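PDB 1TPY: cyclopropane mycolic acid synthase MmaA2 from Mycobacterium tuberculosis, which transfers a methylene group from S-adenosyl-L-methionine to a double bond of mycolic acids, forming a cis cyclopropane ring at the distal position. Local coordinates for residues Lys271-Val275 and Gly276-Val280. Sequence-based numbering, arbitrary orientation.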
loop_
_atom_site.group_PDB
_atom_site.type_symbol
_atom_site.label_atom_id
_atom_site.label_comp_id
_atom_site.label_asym_id
_atom_site.label_seq_id
_atom_site.Cartn_x
_atom_site.Cartn_y
_atom_site.Cartn_z
ATOM N N LYS A 271 17.629 2.199 -1.908
ATOM C CA LYS A 271 18.743 1.431 -2.459
ATOM C C LYS A 271 18.238 0.058 -2.908
ATOM O O LYS A 271 18.613 -0.440 -3.976
ATOM C CB LYS A 271 19.864 1.269 -1.420
ATOM C CG LYS A 271 21.016 0.395 -1.907
ATOM C CD LYS A 271 22.125 0.271 -0.874
ATOM C CE LYS A 271 23.172 -0.738 -1.324
ATOM N NZ LYS A 271 24.405 -0.704 -0.477
ATOM N N LEU A 272 17.382 -0.554 -2.098
ATOM C CA LEU A 272 16.834 -1.857 -2.449
ATOM C C LEU A 272 16.208 -1.853 -3.846
ATOM O O LEU A 272 16.505 -2.729 -4.662
ATOM C CB LEU A 272 15.800 -2.306 -1.411
ATOM C CG LEU A 272 16.370 -2.580 -0.013
ATOM C CD1 LEU A 272 15.274 -3.139 0.874
ATOM C CD2 LEU A 272 17.545 -3.567 -0.108
ATOM N N PHE A 273 15.357 -0.871 -4.128
ATOM C CA PHE A 273 14.713 -0.799 -5.441
ATOM C C PHE A 273 15.698 -0.373 -6.525
ATOM O O PHE A 273 15.637 -0.852 -7.657
ATOM C CB PHE A 273 13.527 0.180 -5.427
ATOM C CG PHE A 273 12.362 -0.288 -4.607
ATOM C CD1 PHE A 273 12.248 0.066 -3.268
ATOM C CD2 PHE A 273 11.398 -1.122 -5.165
ATOM C CE1 PHE A 273 11.195 -0.408 -2.493
ATOM C CE2 PHE A 273 10.344 -1.600 -4.401
ATOM C CZ PHE A 273 10.243 -1.242 -3.061
ATOM N N ARG A 274 16.600 0.536 -6.176
ATOM C CA ARG A 274 17.585 1.028 -7.128
ATOM C C ARG A 274 18.470 -0.123 -7.596
ATOM O O ARG A 274 18.711 -0.285 -8.793
ATOM C CB ARG A 274 18.442 2.119 -6.481
ATOM C CG ARG A 274 19.327 2.864 -7.457
ATOM C CD ARG A 274 20.182 3.894 -6.749
ATOM N NE ARG A 274 19.371 4.874 -6.041
ATOM C CZ ARG A 274 19.448 5.106 -4.733
ATOM N NH1 ARG A 274 18.663 6.024 -4.183
ATOM N NH2 ARG A 274 20.302 4.423 -3.977
ATOM N N VAL A 275 18.954 -0.917 -6.645
ATOM C CA VAL A 275 19.797 -2.065 -6.959
ATOM C C VAL A 275 18.951 -3.127 -7.653
ATOM O O VAL A 275 19.391 -3.760 -8.607
ATOM C CB VAL A 275 20.407 -2.681 -5.681
ATOM C CG1 VAL A 275 21.208 -3.935 -6.031
ATOM C CG2 VAL A 275 21.298 -1.651 -4.982
ATOM N N GLY A 276 17.730 -3.313 -7.160
ATOM C CA GLY A 276 16.836 -4.293 -7.746
ATOM C C GLY A 276 16.504 -5.467 -6.843
ATOM O O GLY A 276 15.923 -6.449 -7.302
ATOM N N TYR A 277 16.863 -5.386 -5.566
ATOM C CA TYR A 277 16.566 -6.475 -4.638
ATOM C C TYR A 277 15.064 -6.638 -4.466
ATOM O O TYR A 277 14.560 -7.749 -4.306
ATOM C CB TYR A 277 17.185 -6.206 -3.265
ATOM C CG TYR A 277 18.681 -6.385 -3.210
ATOM C CD1 TYR A 277 19.518 -5.301 -2.963
ATOM C CD2 TYR A 277 19.259 -7.638 -3.406
ATOM C CE1 TYR A 277 20.893 -5.452 -2.911
ATOM C CE2 TYR A 277 20.639 -7.803 -3.357
ATOM C CZ TYR A 277 21.450 -6.705 -3.110
ATOM O OH TYR A 277 22.813 -6.847 -3.070
ATOM N N ILE A 278 14.361 -5.509 -4.502
ATOM C CA ILE A 278 12.919 -5.476 -4.330
ATOM C C ILE A 278 12.247 -4.903 -5.577
ATOM O O ILE A 278 12.856 -4.133 -6.331
ATOM C CB ILE A 278 12.552 -4.602 -3.109
ATOM C CG1 ILE A 278 13.287 -5.109 -1.864
ATOM C CG2 ILE A 278 11.060 -4.629 -2.871
ATOM C CD1 ILE A 278 12.913 -6.519 -1.454
ATOM N N ASP A 279 10.994 -5.294 -5.784
ATOM C CA ASP A 279 10.194 -4.838 -6.921
ATOM C C ASP A 279 8.856 -4.385 -6.325
ATOM O O ASP A 279 8.628 -4.515 -5.123
ATOM C CB ASP A 279 9.985 -6.008 -7.906
ATOM C CG ASP A 279 9.391 -5.574 -9.245
ATOM O OD1 ASP A 279 9.068 -6.466 -10.068
ATOM O OD2 ASP A 279 9.253 -4.356 -9.489
ATOM N N VAL A 280 7.985 -3.836 -7.160
ATOM C CA VAL A 280 6.663 -3.394 -6.725
ATOM C C VAL A 280 5.785 -3.641 -7.944
ATOM O O VAL A 280 6.108 -3.196 -9.050
ATOM C CB VAL A 280 6.662 -1.883 -6.314
ATOM C CG1 VAL A 280 7.008 -1.008 -7.503
ATOM C CG2 VAL A 280 5.307 -1.498 -5.740
#
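Phe273 holds CG beside its backbone N, anti to the carbonyl carbon (chi1 -69°), and this brings the end of the side chain back toward the strand, with one ring face to Ile278. Ile278 turns CG2 anti to its own N, bringing that methyl against the ring. The two residues meet where helix 256-275 ends and the chain turns into strand 278-286, a strand of the mixed sheet in this Rossmann-like methyltransferase fold. The short helix and strand segments run nearly at right angles, 88° apart. Ile278 CB sits over one ring face, offset toward the rim, in a CH-pi contact 4.1 Å from the Phe273 centroid. Ile278 CG2 reaches Phe273 CE2 at 3.5 Å. Asp279 O lies at the ring edge, near its plane. Phe273 also lines the pocket of the bound cetyl-trimethyl-ammonium, and its ring meets that of Tyr232 from helix 229-245.

Leu272 and Ile278 lie side by side and point the same way, with Leu272 CB 3.8 Å from Ile278 CG1. Leu272 crosses Tyr277 at about a right angle, with CD2 of Leu272 3.9 Å from CD1 of Tyr277. Leu188 of helix 186-199 touches both Leu272 and Tyr277. Val275 sends CG1 alongside the Tyr277 ring, 3.5 Å from CE1. The phenol oxygen of Tyr277 is hydrogen-bonded to Pro183 O.

Gly276 is the first residue to leave helical backbone angles, with positive phi. Leu272 O takes two backbone N-H groups across the turn. The bond from Gly276 N to Leu272 O is 2.8 Å long. Its N-H...O angle is 148°. The second, from Tyr277 N to the same Leu272 O, is weak.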